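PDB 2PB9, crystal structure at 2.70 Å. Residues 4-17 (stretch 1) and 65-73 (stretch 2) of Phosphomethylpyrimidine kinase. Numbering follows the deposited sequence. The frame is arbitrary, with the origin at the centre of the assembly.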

# COMPACT_ATOMS: atom_id res chain seq x y z
N GLU A 4 -38.71 -16.58 -15.65
CA GLU A 4 -37.30 -16.27 -16.05
C GLU A 4 -36.99 -14.78 -16.02
O GLU A 4 -37.17 -14.10 -15.00
CB GLU A 4 -37.01 -16.81 -17.45
CG GLU A 4 -35.71 -17.63 -17.58
CD GLU A 4 -35.34 -17.92 -19.05
OE1 GLU A 4 -36.27 -17.99 -19.89
OE2 GLU A 4 -34.13 -18.10 -19.37
N LYS A 5 -36.53 -14.25 -17.15
CA LYS A 5 -36.15 -12.84 -17.26
C LYS A 5 -37.07 -11.79 -16.65
O LYS A 5 -36.61 -10.97 -15.87
CB LYS A 5 -35.90 -12.46 -18.72
CG LYS A 5 -34.60 -12.98 -19.29
CD LYS A 5 -34.11 -12.08 -20.41
CE LYS A 5 -32.66 -12.35 -20.74
NZ LYS A 5 -32.02 -11.21 -21.49
N TRP A 6 -38.34 -11.81 -17.01
CA TRP A 6 -39.25 -10.82 -16.46
C TRP A 6 -39.26 -10.84 -14.93
O TRP A 6 -39.21 -9.79 -14.28
CB TRP A 6 -40.67 -11.01 -16.97
CG TRP A 6 -41.61 -10.03 -16.35
CD1 TRP A 6 -42.56 -10.28 -15.42
CD2 TRP A 6 -41.64 -8.61 -16.59
NE1 TRP A 6 -43.18 -9.11 -15.05
CE2 TRP A 6 -42.64 -8.07 -15.76
CE3 TRP A 6 -40.91 -7.75 -17.42
CZ2 TRP A 6 -42.94 -6.71 -15.73
CZ3 TRP A 6 -41.21 -6.38 -17.40
CH2 TRP A 6 -42.22 -5.88 -16.56
N ARG A 7 -39.34 -12.04 -14.36
CA ARG A 7 -39.36 -12.19 -12.91
C ARG A 7 -38.10 -11.60 -12.29
O ARG A 7 -38.15 -10.97 -11.23
CB ARG A 7 -39.49 -13.67 -12.55
CG ARG A 7 -39.48 -13.95 -11.05
CD ARG A 7 -39.59 -15.44 -10.80
NE ARG A 7 -40.73 -15.98 -11.54
CZ ARG A 7 -40.92 -17.27 -11.82
NH1 ARG A 7 -40.05 -18.19 -11.41
NH2 ARG A 7 -41.98 -17.63 -12.52
N ILE A 8 -36.97 -11.80 -12.96
CA ILE A 8 -35.69 -11.30 -12.51
C ILE A 8 -35.70 -9.77 -12.55
O ILE A 8 -35.32 -9.12 -11.58
CB ILE A 8 -34.53 -11.81 -13.41
CG1 ILE A 8 -34.49 -13.33 -13.40
CG2 ILE A 8 -33.20 -11.26 -12.93
CD1 ILE A 8 -33.36 -13.91 -14.21
N TYR A 9 -36.13 -9.22 -13.68
CA TYR A 9 -36.20 -7.77 -13.85
C TYR A 9 -37.16 -7.10 -12.85
O TYR A 9 -36.89 -5.99 -12.38
CB TYR A 9 -36.64 -7.44 -15.28
CG TYR A 9 -37.01 -5.99 -15.49
CD1 TYR A 9 -36.03 -5.01 -15.70
CD2 TYR A 9 -38.35 -5.59 -15.46
CE1 TYR A 9 -36.38 -3.67 -15.88
CE2 TYR A 9 -38.71 -4.27 -15.63
CZ TYR A 9 -37.73 -3.31 -15.84
OH TYR A 9 -38.11 -2.00 -16.01
N GLU A 10 -38.26 -7.77 -12.54
CA GLU A 10 -39.25 -7.23 -11.61
C GLU A 10 -38.81 -7.24 -10.17
O GLU A 10 -38.88 -6.23 -9.48
CB GLU A 10 -40.55 -8.00 -11.73
CG GLU A 10 -41.37 -7.60 -12.92
CD GLU A 10 -41.98 -6.22 -12.74
OE1 GLU A 10 -42.94 -6.11 -11.94
OE2 GLU A 10 -41.48 -5.26 -13.38
N GLU A 11 -38.37 -8.41 -9.71
CA GLU A 11 -37.93 -8.56 -8.34
C GLU A 11 -36.77 -7.64 -7.97
O GLU A 11 -36.72 -7.09 -6.87
CB GLU A 11 -37.57 -10.03 -8.07
CG GLU A 11 -38.79 -10.94 -8.08
CD GLU A 11 -38.58 -12.27 -7.35
OE1 GLU A 11 -39.60 -12.92 -7.03
OE2 GLU A 11 -37.41 -12.66 -7.09
N LEU A 12 -35.83 -7.47 -8.90
CA LEU A 12 -34.69 -6.61 -8.65
C LEU A 12 -35.14 -5.16 -8.71
O LEU A 12 -34.84 -4.36 -7.82
CB LEU A 12 -33.58 -6.88 -9.67
CG LEU A 12 -32.30 -6.04 -9.54
CD1 LEU A 12 -31.83 -6.05 -8.09
CD2 LEU A 12 -31.21 -6.58 -10.46
N THR A 13 -35.89 -4.82 -9.75
CA THR A 13 -36.36 -3.46 -9.90
C THR A 13 -37.15 -3.02 -8.66
O THR A 13 -37.12 -1.85 -8.30
CB THR A 13 -37.24 -3.31 -11.18
OG1 THR A 13 -36.40 -3.42 -12.34
CG2 THR A 13 -37.95 -1.98 -11.20
N ASN A 14 -37.83 -3.95 -8.01
CA ASN A 14 -38.59 -3.59 -6.81
C ASN A 14 -37.63 -3.36 -5.66
O ASN A 14 -37.70 -2.34 -4.96
CB ASN A 14 -39.57 -4.70 -6.41
CG ASN A 14 -40.73 -4.85 -7.38
OD1 ASN A 14 -41.35 -3.87 -7.80
ND2 ASN A 14 -41.05 -6.10 -7.73
N ALA A 15 -36.72 -4.32 -5.45
CA ALA A 15 -35.74 -4.23 -4.37
C ALA A 15 -34.99 -2.91 -4.45
O ALA A 15 -34.78 -2.24 -3.44
CB ALA A 15 -34.77 -5.41 -4.44
N VAL A 16 -34.57 -2.54 -5.65
CA VAL A 16 -33.85 -1.30 -5.86
C VAL A 16 -34.71 -0.11 -5.43
O VAL A 16 -34.21 0.86 -4.85
CB VAL A 16 -33.46 -1.14 -7.35
CG1 VAL A 16 -32.85 0.23 -7.59
CG2 VAL A 16 -32.48 -2.23 -7.75
N ARG A 17 -36.01 -0.18 -5.72
CA ARG A 17 -36.91 0.89 -5.34
C ARG A 17 -37.03 0.91 -3.82
O ARG A 17 -37.00 1.96 -3.20
CB ARG A 17 -38.28 0.71 -5.99
CG ARG A 17 -38.97 2.04 -6.31
CD ARG A 17 -40.47 1.94 -6.61
NE ARG A 17 -40.80 1.07 -7.75
CZ ARG A 17 -40.98 -0.25 -7.67
NH1 ARG A 17 -40.87 -0.87 -6.50
NH2 ARG A 17 -41.28 -0.95 -8.76
N LYS A 65 -29.43 7.42 -5.02
CA LYS A 65 -30.15 7.45 -6.28
C LYS A 65 -29.59 6.43 -7.24
O LYS A 65 -28.38 6.30 -7.39
CB LYS A 65 -30.06 8.86 -6.88
CG LYS A 65 -30.77 9.03 -8.21
CD LYS A 65 -30.72 10.48 -8.67
CE LYS A 65 -31.30 10.63 -10.06
NZ LYS A 65 -31.36 12.06 -10.48
N ALA A 66 -30.49 5.68 -7.86
CA ALA A 66 -30.10 4.68 -8.85
C ALA A 66 -30.01 5.49 -10.13
O ALA A 66 -31.02 6.00 -10.60
CB ALA A 66 -31.17 3.61 -8.98
N VAL A 67 -28.81 5.63 -10.68
CA VAL A 67 -28.65 6.44 -11.88
C VAL A 67 -29.46 5.98 -13.07
O VAL A 67 -29.87 6.79 -13.89
CB VAL A 67 -27.17 6.53 -12.31
CG1 VAL A 67 -27.05 7.31 -13.61
CG2 VAL A 67 -26.36 7.19 -11.21
N GLY A 68 -29.70 4.68 -13.17
CA GLY A 68 -30.45 4.19 -14.31
C GLY A 68 -31.35 3.01 -14.01
O GLY A 68 -31.63 2.70 -12.85
N PRO A 69 -31.85 2.35 -15.07
CA PRO A 69 -32.74 1.19 -14.97
C PRO A 69 -31.96 -0.11 -14.84
O PRO A 69 -30.73 -0.16 -15.00
CB PRO A 69 -33.51 1.26 -16.27
CG PRO A 69 -32.47 1.73 -17.21
CD PRO A 69 -31.81 2.85 -16.46
N VAL A 70 -32.70 -1.18 -14.54
CA VAL A 70 -32.12 -2.50 -14.40
C VAL A 70 -32.00 -3.09 -15.80
O VAL A 70 -32.94 -3.04 -16.58
CB VAL A 70 -33.03 -3.42 -13.56
CG1 VAL A 70 -32.42 -4.79 -13.48
CG2 VAL A 70 -33.22 -2.83 -12.16
N GLU A 71 -30.82 -3.62 -16.12
CA GLU A 71 -30.57 -4.22 -17.43
C GLU A 71 -29.54 -5.34 -17.30
O GLU A 71 -28.65 -5.30 -16.45
CB GLU A 71 -30.03 -3.20 -18.42
CG GLU A 71 -30.78 -1.90 -18.50
CD GLU A 71 -30.31 -1.03 -19.65
OE1 GLU A 71 -29.10 -1.07 -19.96
OE2 GLU A 71 -31.15 -0.30 -20.24
N PHE A 72 -29.67 -6.35 -18.16
CA PHE A 72 -28.74 -7.45 -18.15
C PHE A 72 -27.43 -6.94 -18.73
O PHE A 72 -27.42 -6.29 -19.77
CB PHE A 72 -29.30 -8.61 -18.97
CG PHE A 72 -30.43 -9.32 -18.29
CD1 PHE A 72 -30.18 -10.30 -17.33
CD2 PHE A 72 -31.75 -8.97 -18.56
CE1 PHE A 72 -31.22 -10.92 -16.63
CE2 PHE A 72 -32.81 -9.58 -17.88
CZ PHE A 72 -32.54 -10.56 -16.90
N GLY A 73 -26.33 -7.22 -18.02
CA GLY A 73 -25.03 -6.76 -18.45
C GLY A 73 -24.73 -5.38 -17.89
O GLY A 73 -23.74 -4.74 -18.28

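A helix laid against an extended strand shows how two elements far apart in sequence can be held together mainly by side-chain packing. Residues 5-17 form a helix with regular i to i+4 backbone hydrogen bonds; residues 70-72 form a short strand running roughly antiparallel to it, at 144°, with the axes 8.9 Å apart at their closest. The backbones come nearest at Thr13 and Val70, whose CA atoms lie 6.3 Å apart. No hydrogen bond crosses the interface; apolar packing and contacts over the Phe72 ring make up most of the contact, and 433 Å² is buried in total.

The alternation of a strand supplies the pattern. Val70 and Phe72 point toward the helix, while Glu71 between them points away, keeping its carboxylate out of the apolar contact. From the helix, Ile8, Leu12 and Val16, spaced four residues apart and thus on one side of it, point toward the second stretch, Ile8 and Leu12 meeting strand 70-72 and Val16 meeting Ala66.

Val70 is the centre of the contact. Its compact, branched side chain meets Leu12 (CD2 to Val70 CG1, 3.7 Å) and Thr13, whose OG1 lies 3.2 Å from Val70 CG2. Thr13 OG1 donates a hydrogen bond to Tyr9 O (2.6 Å) within the helix, so its proton is engaged even though the hydroxyl lies against a methyl group. The Tyr9 ring flanks the same valine, CD1 lying 4.0 Å from Val70 CB, and its edge approaches the strand backbone, with CE1 3.6 Å from Val70 O.

Toward the helix start, the broad Phe72 ring gives Ile8 and Lys5 a surface to pack on. Ile8 CG2 packs 4.1 Å from Phe72 CZ, and Lys5 extends over one ring face: CE makes a CH-pi contact and NZ, 3.7 Å from Phe72 CD2, a cation-pi interaction. At the other end, small Ala66 receives Val16, CG1 resting 4.0 Å from Ala66 CB.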